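4-hydroxybutyrate coenzyme A transferase (Shewanella oneidensis, PDB 2OAS) probably transfers coenzyme A between acyl-CoA thioesters and free carboxylic acids, and binds coenzyme A. Local coordinates at residues K32-A37 with K145-I150; N151-R156 with E173-L178; G204-M209 with R296-V301; K226-H231 with K245-N250. One frame throughout, in Å; residues are numbered along the deposited sequence.

Interaction 1: K32-A37 with K145-I150; sequences KVLLDA and KIIAHI
V33 and L34, neighbours on one turn of helix 32-41, meet H149 and I147 of strand 145-150. V33 lies over one face of the imidazole: its CB stands 4.1 Å from the ring centroid of H149, only 12° off the ring normal, a CH-pi contact. With CG1 of V33 anti to the backbone N, the other methyl, CG2, lies over the same face, above the NE2 corner, 3.6 Å from H149 NE2. L34 reaches across the strand instead of over the ring. Its CD2 fits between two residues, 3.6 Å from H149 CB and 3.7 Å from I147 CG2, while CD1 also leans on H149 CB. I147 and H149 are two apart and so face the same side of the strand, where a branched leucine can touch both. This is helix-on-sheet packing of an alpha/beta fold with a parallel sheet, the short segments running at 124° to each other and their axes 8.7 Å apart at closest approach. H149 has CG anti to its own backbone N, which swings the ring toward the helix. Its NE2 is buried with no partner in the model, whereas ND1 makes a weak hydrogen bond to Y172 O. Farther out, I115 backs L34, and A12 of helix 9-13 packs on I147. Away from the strand, K32 NZ and D36 OD2 form a salt bridge at 2.6 Å.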
loop_
_atom_site.group_PDB
_atom_site.type_symbol
_atom_site.label_atom_id
_atom_site.label_comp_id
_atom_site.label_asym_id
_atom_site.label_seq_id
_atom_site.Cartn_x
_atom_site.Cartn_y
_atom_site.Cartn_z
ATOM N N LYS A 32 1.360 -12.674 -30.800
ATOM C CA LYS A 32 1.716 -11.892 -31.979
ATOM C C LYS A 32 1.074 -12.422 -33.268
ATOM O O LYS A 32 0.542 -11.652 -34.069
ATOM C CB LYS A 32 3.239 -11.870 -32.138
ATOM C CG LYS A 32 3.730 -10.905 -33.212
ATOM C CD LYS A 32 5.240 -10.971 -33.392
ATOM C CE LYS A 32 5.679 -10.012 -34.479
ATOM N NZ LYS A 32 4.913 -10.265 -35.730
ATOM N N VAL A 33 1.133 -13.734 -33.464
ATOM C CA VAL A 33 0.571 -14.352 -34.655
ATOM C C VAL A 33 -0.896 -13.999 -34.822
ATOM O O VAL A 33 -1.360 -13.723 -35.927
ATOM C CB VAL A 33 0.681 -15.890 -34.599
ATOM C CG1 VAL A 33 0.089 -16.499 -35.852
ATOM C CG2 VAL A 33 2.120 -16.304 -34.457
ATOM N N LEU A 34 -1.630 -14.011 -33.720
ATOM C CA LEU A 34 -3.051 -13.700 -33.744
ATOM C C LEU A 34 -3.283 -12.205 -33.751
ATOM O O LEU A 34 -4.166 -11.723 -34.444
ATOM C CB LEU A 34 -3.739 -14.325 -32.529
ATOM C CG LEU A 34 -4.657 -15.536 -32.745
ATOM C CD1 LEU A 34 -4.107 -16.455 -33.816
ATOM C CD2 LEU A 34 -4.833 -16.292 -31.405
ATOM N N LEU A 35 -2.492 -11.469 -32.986
ATOM C CA LEU A 35 -2.665 -10.031 -32.917
ATOM C C LEU A 35 -2.357 -9.369 -34.263
ATOM O O LEU A 35 -2.940 -8.343 -34.587
ATOM C CB LEU A 35 -1.805 -9.439 -31.780
ATOM C CG LEU A 35 -2.207 -9.710 -30.308
ATOM C CD1 LEU A 35 -1.198 -9.072 -29.390
ATOM C CD2 LEU A 35 -3.599 -9.182 -29.988
ATOM N N ASP A 36 -1.463 -9.954 -35.057
ATOM C CA ASP A 36 -1.164 -9.370 -36.367
ATOM C C ASP A 36 -2.351 -9.594 -37.283
ATOM O O ASP A 36 -2.650 -8.755 -38.125
ATOM C CB ASP A 36 0.098 -9.976 -36.994
ATOM C CG ASP A 36 1.382 -9.434 -36.364
ATOM O OD1 ASP A 36 1.302 -8.481 -35.558
ATOM O OD2 ASP A 36 2.471 -9.954 -36.683
ATOM N N ALA A 37 -3.043 -10.714 -37.117
ATOM C CA ALA A 37 -4.197 -10.965 -37.965
ATOM C C ALA A 37 -5.333 -10.012 -37.569
ATOM O O ALA A 37 -6.147 -9.618 -38.401
ATOM C CB ALA A 37 -4.649 -12.407 -37.833
ATOM N N LYS A 145 -15.655 -16.096 -24.880
ATOM C CA LYS A 145 -15.101 -17.104 -25.778
ATOM C C LYS A 145 -13.578 -16.983 -25.784
ATOM O O LYS A 145 -13.044 -15.927 -25.458
ATOM C CB LYS A 145 -15.639 -16.935 -27.196
ATOM C CG LYS A 145 -15.288 -15.618 -27.874
ATOM C CD LYS A 145 -15.753 -15.654 -29.328
ATOM C CE LYS A 145 -15.488 -14.348 -30.050
ATOM N NZ LYS A 145 -16.337 -13.246 -29.535
ATOM N N ILE A 146 -12.877 -18.057 -26.140
ATOM C CA ILE A 146 -11.418 -18.007 -26.172
ATOM C C ILE A 146 -10.852 -18.368 -27.546
ATOM O O ILE A 146 -11.292 -19.322 -28.172
ATOM C CB ILE A 146 -10.801 -18.954 -25.114
ATOM C CG1 ILE A 146 -11.196 -18.492 -23.709
ATOM C CG2 ILE A 146 -9.290 -18.963 -25.232
ATOM C CD1 ILE A 146 -10.888 -19.505 -22.634
ATOM N N ILE A 147 -9.892 -17.573 -28.013
ATOM C CA ILE A 147 -9.238 -17.803 -29.297
ATOM C C ILE A 147 -7.769 -18.079 -28.966
ATOM O O ILE A 147 -7.038 -17.193 -28.546
ATOM C CB ILE A 147 -9.384 -16.577 -30.204
ATOM C CG1 ILE A 147 -10.858 -16.431 -30.600
ATOM C CG2 ILE A 147 -8.499 -16.715 -31.450
ATOM C CD1 ILE A 147 -11.156 -15.169 -31.381
ATOM N N ALA A 148 -7.358 -19.324 -29.147
ATOM C CA ALA A 148 -6.018 -19.755 -28.817
ATOM C C ALA A 148 -5.107 -20.015 -29.996
ATOM O O ALA A 148 -5.519 -20.505 -31.045
ATOM C CB ALA A 148 -6.083 -21.029 -27.956
ATOM N N HIS A 149 -3.843 -19.705 -29.799
ATOM C CA HIS A 149 -2.881 -19.929 -30.829
ATOM C C HIS A 149 -1.986 -21.033 -30.309
ATOM O O HIS A 149 -1.307 -20.864 -29.301
ATOM C CB HIS A 149 -2.107 -18.634 -31.094
ATOM C CG HIS A 149 -0.747 -18.858 -31.653
ATOM N ND1 HIS A 149 -0.510 -19.725 -32.695
ATOM C CD2 HIS A 149 0.460 -18.369 -31.281
ATOM C CE1 HIS A 149 0.789 -19.769 -32.940
ATOM N NE2 HIS A 149 1.399 -18.954 -32.096
ATOM N N ILE A 150 -2.021 -22.181 -30.968
ATOM C CA ILE A 150 -1.204 -23.306 -30.550
ATOM C C ILE A 150 0.198 -23.203 -31.124
ATOM O O ILE A 150 0.400 -23.261 -32.343
ATOM C CB ILE A 150 -1.826 -24.629 -30.978
ATOM C CG1 ILE A 150 -3.211 -24.764 -30.337
ATOM C CG2 ILE A 150 -0.891 -25.778 -30.590
ATOM C CD1 ILE A 150 -3.955 -26.016 -30.726
#

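Interaction 2: N151-R156 with E173-L178; sequences NPQMPR and EQSASL
The tight part of this contact is the side chain of N151, whose carboxamide grips the backbone of A176 from both ends. OD1 of N151 accepts from A176 N at 3.2 Å, and ND2 of N151 returns a bond to A176 O, also 3.2 Å long. OD1 does double duty, for it also accepts from Q153 N at 2.8 Å; both donors approach from above the carbonyl plane. CG anti to the backbone N (chi1 -180°) carries the amide across to A176, and ND2 has a further partner in Q117 OE1. An alanine in place of N151 would remove all of these side-chain bonds and would probably loosen both the turn and its hold on the 173-178 loop. Q153, bent at chi2, adds a close touch at the rim, its CG 3.0 Å from A176 O. Beside the amide, buried L178 supplies the apolar packing: its CD1 meets P155 CD tip to tip at 3.8 Å, and CD2 lies 4.2 Å from CE of M154, a selenomethionine that crosses it at about a right angle. The outer side is looser and more exposed. There the ring of P152 rests its CG 3.4 Å from S175 OG; small, polar or rigid residues suit such a loop surface. The 151-154 backbone forms a type I beta turn closed by M154 N to N151 O, and with N151 OD1 it makes an Asx turn, here at the carboxyl ends of the neighbouring parallel strands 145-150 and 170-173.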
loop_
_atom_site.group_PDB
_atom_site.type_symbol
_atom_site.label_atom_id
_atom_site.label_comp_id
_atom_site.label_asym_id
_atom_site.label_seq_id
_atom_site.Cartn_x
_atom_site.Cartn_y
_atom_site.Cartn_z
ATOM N N ASN A 151 1.170 -23.065 -30.232
ATOM C CA ASN A 151 2.558 -22.921 -30.636
ATOM C C ASN A 151 3.446 -23.956 -30.008
ATOM O O ASN A 151 3.641 -23.950 -28.801
ATOM C CB ASN A 151 3.059 -21.534 -30.246
ATOM C CG ASN A 151 4.497 -21.306 -30.639
ATOM O OD1 ASN A 151 5.119 -22.142 -31.301
ATOM N ND2 ASN A 151 5.031 -20.160 -30.240
ATOM N N PRO A 152 3.989 -24.868 -30.819
ATOM C CA PRO A 152 4.879 -25.931 -30.353
ATOM C C PRO A 152 6.105 -25.384 -29.620
ATOM O O PRO A 152 6.810 -26.129 -28.946
ATOM C CB PRO A 152 5.269 -26.643 -31.636
ATOM C CG PRO A 152 4.043 -26.532 -32.459
ATOM C CD PRO A 152 3.620 -25.089 -32.228
ATOM N N GLN A 153 6.359 -24.085 -29.761
ATOM C CA GLN A 153 7.504 -23.460 -29.118
ATOM C C GLN A 153 7.148 -23.053 -27.693
ATOM O O GLN A 153 8.026 -22.882 -26.851
ATOM C CB GLN A 153 7.958 -22.235 -29.919
ATOM C CG GLN A 153 8.285 -22.540 -31.369
ATOM C CD GLN A 153 9.334 -23.641 -31.514
ATOM O OE1 GLN A 153 9.256 -24.477 -32.433
ATOM N NE2 GLN A 153 10.331 -23.648 -30.604
HETATM N N MSE A 154 5.862 -22.904 -27.407
HETATM C CA MSE A 154 5.472 -22.522 -26.062
HETATM C C MSE A 154 5.783 -23.663 -25.105
HETATM O O MSE A 154 5.290 -24.783 -25.270
HETATM C CB MSE A 154 3.978 -22.189 -26.000
HETATM C CG MSE A 154 3.524 -21.592 -24.671
HETATM SE SE MSE A 154 4.451 -19.946 -24.194
HETATM C CE MSE A 154 3.237 -18.610 -24.888
ATOM N N PRO A 155 6.638 -23.405 -24.105
ATOM C CA PRO A 155 6.967 -24.459 -23.148
ATOM C C PRO A 155 5.754 -24.832 -22.280
ATOM O O PRO A 155 4.900 -23.990 -21.996
ATOM C CB PRO A 155 8.128 -23.849 -22.354
ATOM C CG PRO A 155 7.920 -22.369 -22.477
ATOM C CD PRO A 155 7.461 -22.200 -23.887
ATOM N N ARG A 156 5.681 -26.103 -21.889
ATOM C CA ARG A 156 4.596 -26.643 -21.057
ATOM C C ARG A 156 4.936 -26.415 -19.594
ATOM O O ARG A 156 5.351 -27.340 -18.896
ATOM C CB ARG A 156 4.467 -28.141 -21.326
ATOM C CG ARG A 156 3.340 -28.862 -20.605
ATOM C CD ARG A 156 3.266 -30.278 -21.138
ATOM N NE ARG A 156 2.076 -31.002 -20.731
ATOM C CZ ARG A 156 2.027 -31.859 -19.714
ATOM N NH1 ARG A 156 3.117 -32.089 -18.988
ATOM N NH2 ARG A 156 0.886 -32.495 -19.443
ATOM N N GLU A 173 -2.939 -23.274 -35.371
ATOM C CA GLU A 173 -1.642 -23.799 -34.988
ATOM C C GLU A 173 -0.476 -23.511 -35.921
ATOM O O GLU A 173 -0.548 -23.772 -37.118
ATOM C CB GLU A 173 -1.749 -25.304 -34.796
ATOM C CG GLU A 173 -0.441 -25.974 -34.429
ATOM C CD GLU A 173 -0.573 -27.486 -34.360
ATOM O OE1 GLU A 173 -0.819 -28.104 -35.425
ATOM O OE2 GLU A 173 -0.439 -28.046 -33.252
ATOM N N GLN A 174 0.600 -22.972 -35.355
ATOM C CA GLN A 174 1.807 -22.707 -36.116
ATOM C C GLN A 174 2.957 -22.405 -35.154
ATOM O O GLN A 174 2.755 -21.799 -34.110
ATOM C CB GLN A 174 1.596 -21.562 -37.115
ATOM C CG GLN A 174 2.065 -20.207 -36.655
ATOM C CD GLN A 174 2.472 -19.311 -37.813
ATOM O OE1 GLN A 174 1.661 -18.982 -38.681
ATOM N NE2 GLN A 174 3.731 -18.914 -37.827
ATOM N N SER A 175 4.154 -22.884 -35.479
ATOM C CA SER A 175 5.320 -22.637 -34.647
ATOM C C SER A 175 5.792 -21.222 -34.913
ATOM O O SER A 175 5.982 -20.822 -36.067
ATOM C CB SER A 175 6.458 -23.607 -34.981
ATOM O OG SER A 175 6.174 -24.923 -34.553
ATOM N N ALA A 176 5.974 -20.456 -33.846
ATOM C CA ALA A 176 6.434 -19.086 -33.972
ATOM C C ALA A 176 7.496 -18.851 -32.921
ATOM O O ALA A 176 7.633 -19.625 -31.975
ATOM C CB ALA A 176 5.279 -18.130 -33.776
ATOM N N SER A 177 8.245 -17.767 -33.091
ATOM C CA SER A 177 9.308 -17.425 -32.156
ATOM C C SER A 177 8.767 -16.680 -30.945
ATOM O O SER A 177 7.843 -15.878 -31.061
ATOM C CB SER A 177 10.344 -16.544 -32.849
ATOM O OG SER A 177 9.762 -15.329 -33.276
ATOM N N LEU A 178 9.347 -16.956 -29.784
ATOM C CA LEU A 178 8.953 -16.265 -28.562
ATOM C C LEU A 178 9.952 -15.145 -28.373
ATOM O O LEU A 178 11.153 -15.331 -28.595
ATOM C CB LEU A 178 9.015 -17.194 -27.354
ATOM C CG LEU A 178 7.972 -18.301 -27.274
ATOM C CD1 LEU A 178 8.247 -19.160 -26.053
ATOM C CD2 LEU A 178 6.579 -17.701 -27.206
#

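Interaction 3: G204-M209 with R296-V301; sequences GDCLQM and RKNPNV
Strands 206-208 and 301-305 are parallel neighbours in the mixed sheet, and this contact is where their pairing begins. C206 bridges V301, with CA atoms 4.5 Å apart; its N donates to N300 O at 3.0 Å, with an angle of 162° at the hydrogen. N300 O also takes a CA-H...O contact from D205 CA at 3.4 Å, and V301 CA makes one to C206 O at 3.5 Å. N300 has left-handed backbone angles (phi 58°), which asparagine tolerates better than most residues, and the resulting bend turns the chain into the strand. C206 and V301 send their side chains to one face, where C206 CB meets V301 CG2 at 4.3 Å. Cysteine's short side chain fits beside V301 and N298 in this buried place: SG, anti to the backbone N, points to N298, 3.9 Å from ND2. That ND2 is buried without a partner in the model, while N298 OD1 accepts from R254 N and F255 N. D205 lays its OD1 3.4 Å from N300 CB and uses the same oxygen in a salt bridge with R346. The loop thus leads from helix 292-295 into the next parallel strand, the helix-to-strand passage of an alpha/beta domain.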
loop_
_atom_site.group_PDB
_atom_site.type_symbol
_atom_site.label_atom_id
_atom_site.label_comp_id
_atom_site.label_asym_id
_atom_site.label_seq_id
_atom_site.Cartn_x
_atom_site.Cartn_y
_atom_site.Cartn_z
ATOM N N GLY A 204 20.204 -17.850 2.413
ATOM C CA GLY A 204 18.869 -18.347 2.698
ATOM C C GLY A 204 17.748 -17.369 2.399
ATOM O O GLY A 204 16.585 -17.647 2.714
ATOM N N ASP A 205 18.097 -16.226 1.806
ATOM C CA ASP A 205 17.120 -15.206 1.454
ATOM C C ASP A 205 16.216 -15.658 0.327
ATOM O O ASP A 205 16.651 -16.360 -0.582
ATOM C CB ASP A 205 17.815 -13.919 1.040
ATOM C CG ASP A 205 18.196 -13.057 2.221
ATOM O OD1 ASP A 205 18.103 -13.513 3.384
ATOM O OD2 ASP A 205 18.604 -11.905 1.980
ATOM N N CYS A 206 14.954 -15.244 0.400
ATOM C CA CYS A 206 13.962 -15.593 -0.620
ATOM C C CYS A 206 13.814 -14.429 -1.606
ATOM O O CYS A 206 13.035 -13.500 -1.374
ATOM C CB CYS A 206 12.633 -15.885 0.040
ATOM S SG CYS A 206 11.434 -16.480 -1.110
ATOM N N LEU A 207 14.546 -14.503 -2.711
ATOM C CA LEU A 207 14.574 -13.447 -3.719
ATOM C C LEU A 207 13.341 -13.134 -4.542
ATOM O O LEU A 207 12.497 -13.996 -4.831
ATOM C CB LEU A 207 15.714 -13.702 -4.709
ATOM C CG LEU A 207 17.137 -13.938 -4.198
ATOM C CD1 LEU A 207 18.037 -14.304 -5.371
ATOM C CD2 LEU A 207 17.628 -12.710 -3.478
ATOM N N GLN A 208 13.277 -11.867 -4.933
ATOM C CA GLN A 208 12.232 -11.338 -5.783
ATOM C C GLN A 208 12.851 -10.167 -6.537
ATOM O O GLN A 208 13.301 -9.191 -5.922
ATOM C CB GLN A 208 11.035 -10.885 -4.961
ATOM C CG GLN A 208 9.881 -10.347 -5.798
ATOM C CD GLN A 208 10.130 -8.914 -6.295
ATOM O OE1 GLN A 208 10.228 -7.971 -5.499
ATOM N NE2 GLN A 208 10.244 -8.750 -7.615
HETATM N N MSE A 209 12.875 -10.282 -7.867
HETATM C CA MSE A 209 13.458 -9.262 -8.735
HETATM C C MSE A 209 12.823 -9.118 -10.098
HETATM O O MSE A 209 11.975 -9.909 -10.492
HETATM C CB MSE A 209 14.916 -9.568 -8.993
HETATM C CG MSE A 209 15.826 -9.362 -7.835
HETATM SE SE MSE A 209 17.560 -9.871 -8.444
HETATM C CE MSE A 209 17.728 -11.483 -7.364
ATOM N N ARG A 296 4.654 -12.996 2.634
ATOM C CA ARG A 296 5.118 -12.906 4.026
ATOM C C ARG A 296 5.335 -14.285 4.662
ATOM O O ARG A 296 5.993 -14.391 5.695
ATOM C CB ARG A 296 4.105 -12.131 4.877
ATOM C CG ARG A 296 2.849 -12.936 5.222
ATOM C CD ARG A 296 1.852 -12.135 6.074
ATOM N NE ARG A 296 2.461 -11.597 7.288
ATOM C CZ ARG A 296 1.814 -10.863 8.188
ATOM N NH1 ARG A 296 0.530 -10.579 8.016
ATOM N NH2 ARG A 296 2.458 -10.400 9.254
ATOM N N LYS A 297 4.784 -15.335 4.054
ATOM C CA LYS A 297 4.941 -16.684 4.612
ATOM C C LYS A 297 6.384 -17.187 4.553
ATOM O O LYS A 297 6.778 -18.054 5.336
ATOM C CB LYS A 297 4.009 -17.689 3.911
ATOM C CG LYS A 297 2.529 -17.472 4.193
ATOM C CD LYS A 297 1.659 -18.485 3.479
ATOM C CE LYS A 297 0.178 -18.261 3.800
ATOM N NZ LYS A 297 -0.697 -19.261 3.120
ATOM N N ASN A 298 7.169 -16.647 3.627
ATOM C CA ASN A 298 8.565 -17.046 3.505
ATOM C C ASN A 298 9.464 -16.104 4.282
ATOM O O ASN A 298 9.406 -14.882 4.102
ATOM C CB ASN A 298 9.023 -17.035 2.052
ATOM C CG ASN A 298 8.479 -18.187 1.271
ATOM O OD1 ASN A 298 8.454 -19.317 1.759
ATOM N ND2 ASN A 298 8.050 -17.925 0.049
ATOM N N PRO A 299 10.321 -16.664 5.150
ATOM C CA PRO A 299 11.249 -15.866 5.966
ATOM C C PRO A 299 12.389 -15.274 5.154
ATOM O O PRO A 299 12.793 -15.822 4.131
ATOM C CB PRO A 299 11.740 -16.873 7.005
ATOM C CG PRO A 299 11.676 -18.178 6.260
ATOM C CD PRO A 299 10.368 -18.086 5.536
ATOM N N ASN A 300 12.894 -14.138 5.614
ATOM C CA ASN A 300 14.009 -13.476 4.950
ATOM C C ASN A 300 13.763 -13.110 3.486
ATOM O O ASN A 300 14.652 -13.246 2.646
ATOM C CB ASN A 300 15.253 -14.356 5.059
ATOM C CG ASN A 300 15.593 -14.689 6.492
ATOM O OD1 ASN A 300 15.790 -13.798 7.313
ATOM N ND2 ASN A 300 15.660 -15.978 6.801
ATOM N N VAL A 301 12.561 -12.655 3.177
ATOM C CA VAL A 301 12.249 -12.245 1.819
ATOM C C VAL A 301 13.148 -11.058 1.447
ATOM O O VAL A 301 13.400 -10.184 2.273
ATOM C CB VAL A 301 10.760 -11.815 1.697
ATOM C CG1 VAL A 301 10.546 -10.974 0.447
ATOM C CG2 VAL A 301 9.874 -13.054 1.656
#

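Interaction 4: K226-H231 with K245-N250; sequences KDLGVH and KGVINN
Helix 237-244 ends in a Schellman motif at G246, whose positive phi calls for glycine, and the chain leaving it comes back alongside strand 229-230. The two surfaces mesh closely. L228 and V247 lie side by side, pointing the same way, with L228 CD2 3.8 Å from V247 CG1, while L228 CB rests on I248 CG1. V230 fills the fork of I248: its CG2 sits 3.7 Å from I248 CD1 and nearly as near I248 CG2. Beta-branched residues suit these places because their paired branches make both bumps and hollows. On the other flank the amide of N249 straddles D227 CA, with OD1 and ND2 both 3.3 Å from it. From there N249 ND2 donates to D227 OD1 at 2.8 Å, on the anti lone pair, and OD1 accepts from T251 N. A leucine here would lose both of these bonds and would likely press a bulky, apolar branch against D227. Between the flanks L228 pairs through its backbone, its N donating to V247 O at 3.0 Å and its O accepting from both N249 N and N250 N. Farther along, N250 OD1 passes within 3.2 Å of G229 CA. The same oxygen accepts from V230 N at 2.7 Å, a bond bent at the hydrogen (131°) though the donor lies almost along the C=O axis of N250.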
loop_
_atom_site.group_PDB
_atom_site.type_symbol
_atom_site.label_atom_id
_atom_site.label_comp_id
_atom_site.label_asym_id
_atom_site.label_seq_id
_atom_site.Cartn_x
_atom_site.Cartn_y
_atom_site.Cartn_z
ATOM N N LYS A 226 24.254 -18.964 -0.711
ATOM C CA LYS A 226 23.737 -20.327 -0.753
ATOM C C LYS A 226 22.373 -20.461 -0.099
ATOM O O LYS A 226 21.996 -19.662 0.753
ATOM C CB LYS A 226 24.722 -21.300 -0.102
ATOM C CG LYS A 226 25.474 -20.737 1.091
ATOM C CD LYS A 226 26.431 -21.764 1.708
ATOM C CE LYS A 226 27.298 -22.473 0.655
ATOM N NZ LYS A 226 28.134 -21.536 -0.147
ATOM N N ASP A 227 21.643 -21.483 -0.524
ATOM C CA ASP A 227 20.305 -21.780 -0.023
ATOM C C ASP A 227 19.330 -20.650 -0.285
ATOM O O ASP A 227 18.398 -20.428 0.487
ATOM C CB ASP A 227 20.324 -22.084 1.474
ATOM C CG ASP A 227 21.256 -23.221 1.821
ATOM O OD1 ASP A 227 21.407 -24.141 0.989
ATOM O OD2 ASP A 227 21.824 -23.195 2.932
ATOM N N LEU A 228 19.557 -19.930 -1.376
ATOM C CA LEU A 228 18.684 -18.835 -1.743
ATOM C C LEU A 228 17.392 -19.376 -2.337
ATOM O O LEU A 228 17.394 -20.396 -3.023
ATOM C CB LEU A 228 19.375 -17.929 -2.750
ATOM C CG LEU A 228 20.044 -16.656 -2.223
ATOM C CD1 LEU A 228 20.725 -16.905 -0.892
ATOM C CD2 LEU A 228 21.037 -16.165 -3.273
ATOM N N GLY A 229 16.289 -18.693 -2.062
ATOM C CA GLY A 229 15.010 -19.117 -2.588
ATOM C C GLY A 229 14.507 -18.148 -3.637
ATOM O O GLY A 229 15.099 -17.093 -3.851
ATOM N N VAL A 230 13.411 -18.502 -4.292
ATOM C CA VAL A 230 12.841 -17.653 -5.328
ATOM C C VAL A 230 11.306 -17.644 -5.287
ATOM O O VAL A 230 10.661 -18.685 -5.394
ATOM C CB VAL A 230 13.332 -18.116 -6.743
ATOM C CG1 VAL A 230 12.531 -17.438 -7.834
ATOM C CG2 VAL A 230 14.814 -17.813 -6.910
ATOM N N HIS A 231 10.744 -16.454 -5.107
ATOM C CA HIS A 231 9.289 -16.234 -5.095
ATOM C C HIS A 231 9.153 -14.830 -5.680
ATOM O O HIS A 231 9.153 -13.831 -4.961
ATOM C CB HIS A 231 8.727 -16.263 -3.671
ATOM C CG HIS A 231 7.232 -16.241 -3.635
ATOM N ND1 HIS A 231 6.473 -17.388 -3.558
ATOM C CD2 HIS A 231 6.356 -15.222 -3.791
ATOM C CE1 HIS A 231 5.194 -17.078 -3.680
ATOM N NE2 HIS A 231 5.095 -15.770 -3.822
ATOM N N LYS A 245 24.369 -23.168 -10.430
ATOM C CA LYS A 245 25.505 -22.997 -9.536
ATOM C C LYS A 245 25.185 -23.565 -8.155
ATOM O O LYS A 245 26.049 -23.614 -7.286
ATOM C CB LYS A 245 25.858 -21.506 -9.416
ATOM C CG LYS A 245 27.185 -21.124 -10.051
ATOM C CD LYS A 245 27.237 -21.572 -11.499
ATOM C CE LYS A 245 28.670 -21.611 -12.039
ATOM N NZ LYS A 245 28.754 -22.273 -13.390
ATOM N N GLY A 246 23.940 -23.986 -7.945
ATOM C CA GLY A 246 23.562 -24.540 -6.654
ATOM C C GLY A 246 23.268 -23.477 -5.609
ATOM O O GLY A 246 22.835 -23.791 -4.502
ATOM N N VAL A 247 23.490 -22.214 -5.965
ATOM C CA VAL A 247 23.256 -21.097 -5.049
ATOM C C VAL A 247 21.788 -20.995 -4.658
ATOM O O VAL A 247 21.458 -20.591 -3.548
ATOM C CB VAL A 247 23.688 -19.764 -5.690
ATOM C CG1 VAL A 247 23.547 -18.633 -4.693
ATOM C CG2 VAL A 247 25.113 -19.863 -6.172
ATOM N N ILE A 248 20.910 -21.353 -5.589
ATOM C CA ILE A 248 19.462 -21.324 -5.363
ATOM C C ILE A 248 18.936 -22.757 -5.250
ATOM O O ILE A 248 19.191 -23.586 -6.126
ATOM C CB ILE A 248 18.745 -20.618 -6.539
ATOM C CG1 ILE A 248 19.050 -19.118 -6.510
ATOM C CG2 ILE A 248 17.264 -20.870 -6.485
ATOM C CD1 ILE A 248 18.426 -18.350 -7.647
ATOM N N ASN A 249 18.207 -23.045 -4.176
ATOM C CA ASN A 249 17.638 -24.377 -3.966
ATOM C C ASN A 249 16.291 -24.334 -3.252
ATOM O O ASN A 249 15.708 -25.372 -2.960
ATOM C CB ASN A 249 18.607 -25.246 -3.178
ATOM C CG ASN A 249 19.010 -24.614 -1.873
ATOM O OD1 ASN A 249 18.169 -24.094 -1.149
ATOM N ND2 ASN A 249 20.300 -24.659 -1.560
ATOM N N ASN A 250 15.810 -23.135 -2.954
ATOM C CA ASN A 250 14.508 -22.986 -2.318
ATOM C C ASN A 250 14.313 -23.857 -1.084
ATOM O O ASN A 250 13.184 -24.206 -0.717
ATOM C CB ASN A 250 13.413 -23.299 -3.347
ATOM C CG ASN A 250 13.522 -22.430 -4.581
ATOM O OD1 ASN A 250 13.448 -21.204 -4.491
ATOM N ND2 ASN A 250 13.706 -23.054 -5.736
#

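In the fold
Along the chain the contacts form two pairs. Interactions 1 and 2 follow one another in the N-terminal domain, their centres 12 Å apart. Strand 145-150 serves the first and runs directly into the loop of the second, and the two touch where I150 O meets Q174 N at 3.0 Å. The centres of interactions 3 and 4 are 10 Å apart, and both reach the mixed sheet: strand 206-208 stands between 301-305 and 229-230, and interaction 4 is nested inside the chain loop that interaction 3 closes. Centres of interactions 2 and 3 are 33 Å apart. Interactions 1 and 2 lie away from the CoA sites, whereas the V230 side chain is about 10 Å from that of E233, which binds CoA covalently.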